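Local coordinates for protein ureidoglycolate hydrolase (Arabidopsis thaliana, PDB 4PXB) that hydrolyses (S)-ureidoglycolate to glyoxylate, ammonium and carbon dioxide with two manganese ions per subunit, completing plant purine breakdown without releasing urea, at residues G19-I24 with S99-G104; H92-P97 with T135-T140; F202-L207 with H378-M383. The protein carries 1 engineered substitution. All coordinates share one frame; numbering follows the deposited sequence.

How the interactions relate
All three interactions converge on the two-manganese site that holds ureidoglycolate. Interactions 1 and 2 share it directly, although their centres lie about 14 Å apart: Asp103 bridges both ions, and His92 and Glu138 each bind one of them. The carboxylates come close there, Asp103 OD2 lying 3.4 Å from Glu138 OE2 as two ligands of the same manganese ion. Interaction 3 reaches the site through His378, whose CE1 comes to 3.0 Å from N1 of the ligand. It touches interaction 2 where Asp379 OD2 packs 3.5 Å from Ala137 CB. Interactions 1 and 3 do not touch, with nearest atoms about 5 Å apart and centres about 20 Å apart.

Interaction 1: G19-I24 with S99-G104; sequences GLQNQI and SGKYDG. With MN (manganese (II) ion), chain C; MN (manganese (II) ion), chain D; UGC ((2S)-(carbamoylamino)(hydroxy)ethanoic acid), chain E.
A single water links Ile24 and Lys101 by joining their backbone carbonyls: it donates to Ile24 O at 2.8 Å and to Lys101 O at 2.7 Å. Since both of its hydrogens are spent this way, two acceptors that could not bond each other are joined. Close to this bridge, Ile24 CG2 does the apolar work. It lies anti to the backbone N of Ile24 (chi1 -71° for CG1), and that branch reaches over one face of the Tyr102 ring, offset toward its rim, 4.1 Å from Tyr102 CE1. The same methyl, Ile24 CG2, sits 4.1 Å from Lys101 CB. The two side chains, Ile24 and Tyr102, cross at about a right angle.

One turn earlier on helix 17-28, Gln21 bends at chi2 and brings its amide to the far end of the tyrosine. Gln21 NE2 gives a weak bond to Tyr102 OH at 3.3 Å, the amide and ring planes being turned 51° apart. The amide nitrogen is also bonded to Asp25, which makes a salt bridge with Lys101 NZ. Glu406 OE1, outside the two segments, accepts from the backbone N of Tyr102 and of Asp103.

Asp103 follows immediately in the chain and bridges the metals, OD1 at 2.2 Å from one manganese ion and OD2 at 2.2 Å from the other, the paired-metal arrangement of the M20 family. The helix therefore meets the metal loop through Lys101 and Tyr102, the two residues just before the bridging carboxylate. Asp25, gripped by Gln21 NE2 and Lys101 NZ, probably offsets the lysine's charge, much as the single carboxylate of Asp103 probably offsets part of the charge of both metals.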
loop_
_atom_site.group_PDB
_atom_site.type_symbol
_atom_site.label_atom_id
_atom_site.label_comp_id
_atom_site.label_asym_id
_atom_site.label_seq_id
_atom_site.Cartn_x
_atom_site.Cartn_y
_atom_site.Cartn_z
ATOM N N GLY A 19 0.812 35.651 -16.936
ATOM C CA GLY A 19 -0.251 35.621 -15.943
ATOM C C GLY A 19 -0.892 34.244 -15.875
ATOM O O GLY A 19 -1.173 33.731 -14.794
ATOM N N LEU A 20 -1.144 33.655 -17.039
ATOM C CA LEU A 20 -1.657 32.297 -17.103
ATOM C C LEU A 20 -0.685 31.323 -16.437
ATOM O O LEU A 20 -1.106 30.430 -15.686
ATOM C CB LEU A 20 -1.893 31.902 -18.558
ATOM C CG LEU A 20 -2.363 30.469 -18.808
ATOM C CD1 LEU A 20 -3.612 30.150 -17.976
ATOM C CD2 LEU A 20 -2.637 30.276 -20.293
ATOM N N GLN A 21 0.608 31.481 -16.713
ATOM C CA GLN A 21 1.608 30.650 -16.043
ATOM C C GLN A 21 1.562 30.830 -14.528
ATOM O O GLN A 21 1.647 29.851 -13.784
ATOM C CB GLN A 21 3.027 30.946 -16.528
ATOM C CG GLN A 21 4.068 30.078 -15.827
ATOM C CD GLN A 21 3.937 28.619 -16.217
ATOM O OE1 GLN A 21 3.737 28.302 -17.395
ATOM N NE2 GLN A 21 4.031 27.718 -15.234
ATOM N N ASN A 22 1.443 32.077 -14.072
ATOM C CA ASN A 22 1.328 32.332 -12.636
ATOM C C ASN A 22 0.150 31.587 -11.993
ATOM O O ASN A 22 0.267 31.068 -10.878
ATOM C CB ASN A 22 1.240 33.840 -12.351
ATOM C CG ASN A 22 2.559 34.566 -12.615
ATOM O OD1 ASN A 22 3.627 33.946 -12.633
ATOM N ND2 ASN A 22 2.490 35.883 -12.820
ATOM N N GLN A 23 -0.982 31.530 -12.690
ATOM C CA GLN A 23 -2.152 30.843 -12.154
ATOM C C GLN A 23 -1.944 29.328 -12.126
ATOM O O GLN A 23 -2.419 28.651 -11.210
ATOM C CB GLN A 23 -3.406 31.196 -12.952
ATOM C CG GLN A 23 -3.775 32.674 -12.899
ATOM C CD GLN A 23 -4.884 33.021 -13.880
ATOM O OE1 GLN A 23 -5.075 32.329 -14.880
ATOM N NE2 GLN A 23 -5.621 34.096 -13.597
ATOM N N ILE A 24 -1.246 28.799 -13.132
ATOM C CA ILE A 24 -0.873 27.383 -13.146
ATOM C C ILE A 24 -0.036 27.078 -11.914
ATOM O O ILE A 24 -0.278 26.092 -11.212
ATOM C CB ILE A 24 -0.061 27.020 -14.419
ATOM C CG1 ILE A 24 -0.964 27.035 -15.658
ATOM C CG2 ILE A 24 0.627 25.659 -14.266
ATOM C CD1 ILE A 24 -1.597 25.693 -15.964
ATOM N N SER A 99 1.782 13.672 -9.769
ATOM C CA SER A 99 1.691 13.983 -11.189
ATOM C C SER A 99 2.084 15.438 -11.438
ATOM O O SER A 99 2.712 16.073 -10.574
ATOM C CB SER A 99 0.282 13.706 -11.687
ATOM O OG SER A 99 -0.664 14.461 -10.933
ATOM N N GLY A 100 1.713 15.966 -12.603
ATOM C CA GLY A 100 2.151 17.292 -13.013
ATOM C C GLY A 100 1.136 18.396 -12.778
ATOM O O GLY A 100 0.072 18.162 -12.174
ATOM N N LYS A 101 1.476 19.598 -13.248
ATOM C CA LYS A 101 0.689 20.802 -13.011
ATOM C C LYS A 101 -0.176 21.203 -14.205
ATOM O O LYS A 101 -0.920 22.192 -14.112
ATOM C CB LYS A 101 1.616 22.008 -12.727
ATOM C CG LYS A 101 2.684 21.802 -11.674
ATOM C CD LYS A 101 3.466 23.104 -11.425
ATOM C CE LYS A 101 4.182 23.611 -12.668
ATOM N NZ LYS A 101 5.066 24.791 -12.375
ATOM N N TYR A 102 -0.074 20.481 -15.325
ATOM C CA TYR A 102 -0.689 20.949 -16.585
ATOM C C TYR A 102 -1.858 20.100 -17.081
ATOM O O TYR A 102 -2.777 20.594 -17.749
ATOM C CB TYR A 102 0.376 21.036 -17.695
ATOM C CG TYR A 102 1.493 22.005 -17.387
ATOM C CD1 TYR A 102 1.467 23.311 -17.879
ATOM C CD2 TYR A 102 2.573 21.622 -16.594
ATOM C CE1 TYR A 102 2.492 24.201 -17.585
ATOM C CE2 TYR A 102 3.597 22.509 -16.301
ATOM C CZ TYR A 102 3.553 23.794 -16.803
ATOM O OH TYR A 102 4.568 24.680 -16.502
ATOM N N ASP A 103 -1.813 18.811 -16.772
ATOM C CA ASP A 103 -2.893 17.900 -17.116
ATOM C C ASP A 103 -4.225 18.425 -16.561
ATOM O O ASP A 103 -4.356 18.637 -15.351
ATOM C CB ASP A 103 -2.554 16.544 -16.496
ATOM C CG ASP A 103 -3.549 15.481 -16.825
ATOM O OD1 ASP A 103 -4.434 15.716 -17.657
ATOM O OD2 ASP A 103 -3.430 14.400 -16.251
ATOM N N GLY A 104 -5.192 18.661 -17.449
ATOM C CA GLY A 104 -6.511 19.138 -17.053
ATOM C C GLY A 104 -6.532 20.638 -16.809
ATOM O O GLY A 104 -7.348 21.360 -17.382
HETATM MN MN MN C . -6.515 15.236 -18.288
HETATM MN MN MN D . -4.702 12.583 -16.393
HETATM O O3 UGC E . -5.444 8.011 -17.776
HETATM C C3 UGC E . -5.874 8.976 -18.449
HETATM O O4 UGC E . -6.206 8.832 -19.679
HETATM C C2 UGC E . -5.896 10.335 -17.853
HETATM O O2 UGC E . -6.168 10.458 -16.518
HETATM N N2 UGC E . -6.651 11.260 -18.643
HETATM C C1 UGC E . -5.648 12.138 -19.177
HETATM O O1 UGC E . -4.482 11.899 -18.851
HETATM N N1 UGC E . -5.971 13.235 -20.042
HETATM O O HOH W 1 -1.621 23.709 -11.964
HETATM O O HOH W 2 -8.540 14.888 -19.375
HETATM O O HOH W 3 -6.980 13.168 -16.890
#

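Interaction 2: H92-P97 with T135-T140. Engineered in segment 135-140: Ala137 (natural residue Glu). With MN (manganese (II) ion), chain C; MN (manganese (II) ion), chain D; UGC ((2S)-(carbamoylamino)(hydroxy)ethanoic acid), chain E.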
loop_
_atom_site.group_PDB
_atom_site.type_symbol
_atom_site.label_atom_id
_atom_site.label_comp_id
_atom_site.label_asym_id
_atom_site.label_seq_id
_atom_site.Cartn_x
_atom_site.Cartn_y
_atom_site.Cartn_z
ATOM N N HIS A 92 -10.654 19.242 -16.274
ATOM C CA HIS A 92 -10.684 18.876 -14.865
ATOM C C HIS A 92 -9.494 19.502 -14.157
ATOM O O HIS A 92 -8.572 19.991 -14.805
ATOM C CB HIS A 92 -10.598 17.362 -14.752
ATOM C CG HIS A 92 -9.307 16.810 -15.253
ATOM N ND1 HIS A 92 -8.275 16.447 -14.402
ATOM C CD2 HIS A 92 -8.854 16.579 -16.506
ATOM C CE1 HIS A 92 -7.253 16.011 -15.116
ATOM N NE2 HIS A 92 -7.584 16.081 -16.395
ATOM N N ILE A 93 -9.504 19.507 -12.830
ATOM C CA ILE A 93 -8.326 19.980 -12.112
ATOM C C ILE A 93 -7.812 18.967 -11.099
ATOM O O ILE A 93 -6.813 19.221 -10.418
ATOM C CB ILE A 93 -8.560 21.334 -11.407
ATOM C CG1 ILE A 93 -9.652 21.200 -10.336
ATOM C CG2 ILE A 93 -8.861 22.434 -12.436
ATOM C CD1 ILE A 93 -9.854 22.478 -9.519
ATOM N N ASP A 94 -8.472 17.819 -10.988
ATOM C CA ASP A 94 -7.933 16.801 -10.092
ATOM C C ASP A 94 -6.651 16.216 -10.684
ATOM O O ASP A 94 -6.437 16.283 -11.904
ATOM C CB ASP A 94 -8.965 15.733 -9.678
ATOM C CG ASP A 94 -9.512 14.926 -10.844
ATOM O OD1 ASP A 94 -9.557 15.432 -11.983
ATOM O OD2 ASP A 94 -9.947 13.773 -10.602
ATOM N N ALA A 95 -5.788 15.705 -9.808
ATOM C CA ALA A 95 -4.461 15.224 -10.189
ATOM C C ALA A 95 -4.166 13.924 -9.477
ATOM O O ALA A 95 -4.307 13.836 -8.247
ATOM C CB ALA A 95 -3.395 16.250 -9.813
ATOM N N ILE A 96 -3.732 12.919 -10.226
ATOM C CA ILE A 96 -3.381 11.641 -9.605
ATOM C C ILE A 96 -2.104 11.825 -8.780
ATOM O O ILE A 96 -1.360 12.792 -9.004
ATOM C CB ILE A 96 -3.225 10.504 -10.648
ATOM C CG1 ILE A 96 -1.951 10.680 -11.481
ATOM C CG2 ILE A 96 -4.447 10.413 -11.541
ATOM C CD1 ILE A 96 -1.814 9.597 -12.560
ATOM N N PRO A 97 -1.848 10.917 -7.812
ATOM C CA PRO A 97 -0.678 11.071 -6.934
ATOM C C PRO A 97 0.638 11.280 -7.676
ATOM O O PRO A 97 0.949 10.532 -8.619
ATOM C CB PRO A 97 -0.634 9.737 -6.181
ATOM C CG PRO A 97 -2.070 9.328 -6.099
ATOM C CD PRO A 97 -2.672 9.756 -7.416
ATOM N N THR A 135 -16.161 17.801 -12.214
ATOM C CA THR A 135 -15.908 17.585 -10.793
ATOM C C THR A 135 -14.682 16.706 -10.564
ATOM O O THR A 135 -13.983 16.853 -9.564
ATOM C CB THR A 135 -17.154 17.004 -10.064
ATOM O OG1 THR A 135 -17.025 17.203 -8.650
ATOM C CG2 THR A 135 -17.335 15.509 -10.363
ATOM N N SER A 136 -14.402 15.820 -11.515
ATOM C CA SER A 136 -13.240 14.930 -11.439
ATOM C C SER A 136 -13.129 14.157 -12.742
ATOM O O SER A 136 -14.146 13.707 -13.280
ATOM C CB SER A 136 -13.417 13.927 -10.287
ATOM O OG SER A 136 -12.504 12.843 -10.397
ATOM N N ALA A 137 -11.913 13.999 -13.259
ATOM C CA ALA A 137 -11.704 13.115 -14.400
ATOM C C ALA A 137 -10.910 11.869 -14.000
ATOM O O ALA A 137 -11.018 10.824 -14.654
ATOM C CB ALA A 137 -11.011 13.849 -15.542
ATOM N N GLU A 138 -10.134 11.963 -12.921
ATOM C CA GLU A 138 -9.236 10.868 -12.550
ATOM C C GLU A 138 -9.923 9.834 -11.664
ATOM O O GLU A 138 -10.776 10.182 -10.843
ATOM C CB GLU A 138 -8.001 11.406 -11.834
ATOM C CG GLU A 138 -7.267 12.495 -12.610
ATOM C CD GLU A 138 -6.516 11.961 -13.827
ATOM O OE1 GLU A 138 -6.750 10.808 -14.273
ATOM O OE2 GLU A 138 -5.676 12.717 -14.350
ATOM N N PRO A 139 -9.540 8.560 -11.820
ATOM C CA PRO A 139 -10.212 7.456 -11.120
ATOM C C PRO A 139 -9.631 7.204 -9.731
ATOM O O PRO A 139 -9.980 6.214 -9.105
ATOM C CB PRO A 139 -9.920 6.253 -12.023
ATOM C CG PRO A 139 -8.543 6.564 -12.595
ATOM C CD PRO A 139 -8.514 8.082 -12.773
ATOM N N THR A 140 -8.777 8.104 -9.253
ATOM C CA THR A 140 -8.001 7.894 -8.029
ATOM C C THR A 140 -8.810 7.506 -6.798
ATOM O O THR A 140 -8.453 6.551 -6.089
ATOM C CB THR A 140 -7.189 9.149 -7.696
ATOM O OG1 THR A 140 -6.440 9.526 -8.857
ATOM C CG2 THR A 140 -6.241 8.911 -6.498
HETATM MN MN MN C . -6.515 15.236 -18.288
HETATM MN MN MN D . -4.702 12.583 -16.393
HETATM O O3 UGC E . -5.444 8.011 -17.776
HETATM C C3 UGC E . -5.874 8.976 -18.449
HETATM O O4 UGC E . -6.206 8.832 -19.679
HETATM C C2 UGC E . -5.896 10.335 -17.853
HETATM O O2 UGC E . -6.168 10.458 -16.518
HETATM N N2 UGC E . -6.651 11.260 -18.643
HETATM C C1 UGC E . -5.648 12.138 -19.177
HETATM O O1 UGC E . -4.482 11.899 -18.851
HETATM N N1 UGC E . -5.971 13.235 -20.042
HETATM O O HOH W 4 -6.732 12.240 -8.287
HETATM O O HOH W 5 -3.523 13.456 -12.928
HETATM O O HOH W 2 -8.540 14.888 -19.375
HETATM O O HOH W 3 -6.980 13.168 -16.890
#
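Asp94 reaches across to Ser136, Ala137 and Glu138, and its carboxylate gathers three donors from them. Ala137 N bonds Asp94 OD1 at 3.0 Å, almost straight at 177°, on the syn side. Glu138 N comes to Asp94 OD2 at 2.9 Å, also syn, while Ser136 OG donates to Asp94 OD2 at 2.7 Å from above the carboxylate plane. Such a grip fixes the rotation of the acid and the path of the loop that carries Glu138. On its own segment, His92 ND1 makes weak bonds to Asp94 OD1 and O, which leave His92 NE2 turned to the metal, 2.3 Å from one manganese ion. The engineered Ala137, glutamate in the natural enzyme, lays CB over a face of the His92 ring as a CH-pi contact, 3.8 Å from its centroid.

Glu138 OE2 binds the second manganese ion and accepts a hydrogen bond from a water that in turn accepts from Ile96 N; OE1 is bonded to Asn294 of the second subunit. The Glu138 chain is bent at chi2 (-72°), with Ile96 CG2 packed 3.5 Å from Glu138 CD. Another water links Ala95 O, weakly, to Thr140 OG1.

The contact joins the turn between strands 86-91 and 95-96 to the loop after strand 129-133. Strand 38-40 packs against Ala95 and Pro97, and helix 379-383 places Asp379 beside His92 and Ala137.

Interaction 3: F202-L207 with H378-M383; sequences FAFLEL and HDSLFM. With UGC ((2S)-(carbamoylamino)(hydroxy)ethanoic acid), chain E.
Phe204 and Glu206, alternate residues on one face of strand 203-207, meet helix 379-383 through Met383 and Ser380. The methionine lies over one face of the phenyl ring: Met383 CG sits above its centre, 3.8 Å from the Phe204 centroid and only 8° off the normal. Bends at chi2 and chi3 fold the rest of Met383 back across the ring, bringing Met383 CE to 4.0 Å from Phe204 CD1. Met383 SD stands 5.0 Å from the Phe204 centroid, a Met-aromatic contact. At the ring's edge, in its plane, Ser380 OG lies 3.4 Å from Phe204 CE2.

In the M20 catalytic domain, this strand belongs to the sheet beside the metals, pairing with strands 86-91 and 389-394. The short helix lies antiparallel to it, the two axes 173° apart and 8.9 Å at closest approach.

Glu206 runs out extended, and its OE1 accepts twice from Ser380. Ser380 OG donates at 2.7 Å to the anti lone pair of Glu206 OE1, whereas Ser380 N, at 3.2 Å, meets Glu206 OE1 nearly along its C-O bond. A carboxylate oxygen is thus held at the amino end of the helix, where the helix dipole would probably stabilise it. OE2 bonds Ser91 and accepts a hydrogen bond from a water that also donates to Asp379 OD2 and accepts from Asp379 N, which probably eases the approach of the two carboxylates. His378, a substrate-binding residue, packs its CB 3.4 Å from Glu206 OE1, while Ser374 holds its NE2.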
loop_
_atom_site.group_PDB
_atom_site.type_symbol
_atom_site.label_atom_id
_atom_site.label_comp_id
_atom_site.label_asym_id
_atom_site.label_seq_id
_atom_site.Cartn_x
_atom_site.Cartn_y
_atom_site.Cartn_z
ATOM N N PHE A 202 -24.616 23.095 -28.005
ATOM C CA PHE A 202 -24.390 23.123 -29.445
ATOM C C PHE A 202 -23.111 22.353 -29.789
ATOM O O PHE A 202 -23.021 21.699 -30.829
ATOM C CB PHE A 202 -24.264 24.580 -29.906
ATOM C CG PHE A 202 -24.073 24.739 -31.389
ATOM C CD1 PHE A 202 -25.062 24.342 -32.278
ATOM C CD2 PHE A 202 -22.915 25.313 -31.894
ATOM C CE1 PHE A 202 -24.891 24.496 -33.645
ATOM C CE2 PHE A 202 -22.738 25.471 -33.259
ATOM C CZ PHE A 202 -23.731 25.063 -34.140
ATOM N N ALA A 203 -22.118 22.435 -28.906
ATOM C CA ALA A 203 -20.851 21.738 -29.116
ATOM C C ALA A 203 -20.071 21.791 -27.824
ATOM O O ALA A 203 -20.344 22.641 -26.963
ATOM C CB ALA A 203 -20.042 22.402 -30.235
ATOM N N PHE A 204 -19.102 20.888 -27.692
ATOM C CA PHE A 204 -18.183 20.925 -26.559
ATOM C C PHE A 204 -16.720 20.810 -27.012
ATOM O O PHE A 204 -16.381 19.927 -27.804
ATOM C CB PHE A 204 -18.501 19.817 -25.531
ATOM C CG PHE A 204 -17.458 19.710 -24.442
ATOM C CD1 PHE A 204 -17.516 20.527 -23.323
ATOM C CD2 PHE A 204 -16.392 18.830 -24.566
ATOM C CE1 PHE A 204 -16.544 20.452 -22.334
ATOM C CE2 PHE A 204 -15.403 18.757 -23.581
ATOM C CZ PHE A 204 -15.485 19.566 -22.467
ATOM N N LEU A 205 -15.857 21.675 -26.474
ATOM C CA LEU A 205 -14.424 21.677 -26.795
ATOM C C LEU A 205 -13.574 21.487 -25.549
ATOM O O LEU A 205 -13.869 22.066 -24.508
ATOM C CB LEU A 205 -14.023 23.032 -27.384
ATOM C CG LEU A 205 -14.860 23.600 -28.516
ATOM C CD1 LEU A 205 -14.337 24.978 -28.886
ATOM C CD2 LEU A 205 -14.802 22.669 -29.699
ATOM N N GLU A 206 -12.488 20.725 -25.654
ATOM C CA GLU A 206 -11.559 20.632 -24.537
ATOM C C GLU A 206 -10.148 20.930 -25.009
ATOM O O GLU A 206 -9.645 20.280 -25.925
ATOM C CB GLU A 206 -11.626 19.247 -23.888
ATOM C CG GLU A 206 -10.667 19.049 -22.713
ATOM C CD GLU A 206 -10.978 17.798 -21.893
ATOM O OE1 GLU A 206 -11.767 16.938 -22.362
ATOM O OE2 GLU A 206 -10.429 17.667 -20.771
ATOM N N LEU A 207 -9.515 21.932 -24.398
ATOM C CA LEU A 207 -8.097 22.197 -24.635
ATOM C C LEU A 207 -7.287 21.339 -23.657
ATOM O O LEU A 207 -7.628 21.249 -22.473
ATOM C CB LEU A 207 -7.812 23.697 -24.435
ATOM C CG LEU A 207 -6.359 24.173 -24.322
ATOM C CD1 LEU A 207 -5.614 23.983 -25.642
ATOM C CD2 LEU A 207 -6.299 25.642 -23.862
ATOM N N HIS A 378 -10.611 11.445 -21.831
ATOM C CA HIS A 378 -10.886 12.802 -21.366
ATOM C C HIS A 378 -12.369 12.925 -21.155
ATOM O O HIS A 378 -13.137 12.097 -21.645
ATOM C CB HIS A 378 -10.502 13.827 -22.440
ATOM C CG HIS A 378 -9.064 13.778 -22.842
ATOM N ND1 HIS A 378 -8.061 14.378 -22.114
ATOM C CD2 HIS A 378 -8.464 13.201 -23.914
ATOM C CE1 HIS A 378 -6.905 14.172 -22.711
ATOM N NE2 HIS A 378 -7.117 13.462 -23.809
ATOM N N ASP A 379 -12.787 13.981 -20.468
ATOM C CA ASP A 379 -14.208 14.251 -20.318
ATOM C C ASP A 379 -14.892 14.392 -21.687
ATOM O O ASP A 379 -16.086 14.084 -21.836
ATOM C CB ASP A 379 -14.412 15.495 -19.445
ATOM C CG ASP A 379 -13.997 15.258 -17.998
ATOM O OD1 ASP A 379 -14.638 14.408 -17.326
ATOM O OD2 ASP A 379 -13.033 15.911 -17.526
ATOM N N SER A 380 -14.119 14.825 -22.684
ATOM C CA SER A 380 -14.599 14.929 -24.062
ATOM C C SER A 380 -15.175 13.607 -24.543
ATOM O O SER A 380 -16.109 13.587 -25.347
ATOM C CB SER A 380 -13.453 15.326 -24.994
ATOM O OG SER A 380 -13.038 16.657 -24.736
ATOM N N LEU A 381 -14.604 12.503 -24.071
ATOM C CA LEU A 381 -15.091 11.180 -24.465
ATOM C C LEU A 381 -16.572 11.026 -24.128
ATOM O O LEU A 381 -17.354 10.507 -24.929
ATOM C CB LEU A 381 -14.274 10.081 -23.786
ATOM C CG LEU A 381 -14.699 8.632 -24.044
ATOM C CD1 LEU A 381 -14.540 8.300 -25.512
ATOM C CD2 LEU A 381 -13.847 7.691 -23.186
ATOM N N PHE A 382 -16.969 11.510 -22.957
ATOM C CA PHE A 382 -18.365 11.386 -22.550
ATOM C C PHE A 382 -19.257 12.550 -22.963
ATOM O O PHE A 382 -20.450 12.345 -23.244
ATOM C CB PHE A 382 -18.447 11.057 -21.062
ATOM C CG PHE A 382 -17.693 9.817 -20.721
ATOM C CD1 PHE A 382 -18.264 8.576 -20.928
ATOM C CD2 PHE A 382 -16.379 9.888 -20.284
ATOM C CE1 PHE A 382 -17.565 7.426 -20.657
ATOM C CE2 PHE A 382 -15.667 8.737 -20.017
ATOM C CZ PHE A 382 -16.260 7.503 -20.203
ATOM N N MET A 383 -18.690 13.755 -23.043
ATOM C CA MET A 383 -19.448 14.891 -23.567
ATOM C C MET A 383 -19.878 14.639 -25.012
ATOM O O MET A 383 -20.907 15.154 -25.461
ATOM C CB MET A 383 -18.639 16.187 -23.491
ATOM C CG MET A 383 -18.387 16.673 -22.076
ATOM S SD MET A 383 -19.927 16.886 -21.153
ATOM C CE MET A 383 -20.563 18.364 -21.967
HETATM O O3 UGC E . -5.444 8.011 -17.776
HETATM C C3 UGC E . -5.874 8.976 -18.449
HETATM O O4 UGC E . -6.206 8.832 -19.679
HETATM C C2 UGC E . -5.896 10.335 -17.853
HETATM O O2 UGC E . -6.168 10.458 -16.518
HETATM N N2 UGC E . -6.651 11.260 -18.643
HETATM C C1 UGC E . -5.648 12.138 -19.177
HETATM O O1 UGC E . -4.482 11.899 -18.851
HETATM N N1 UGC E . -5.971 13.235 -20.042
HETATM O O HOH W 6 -10.949 15.725 -19.135
#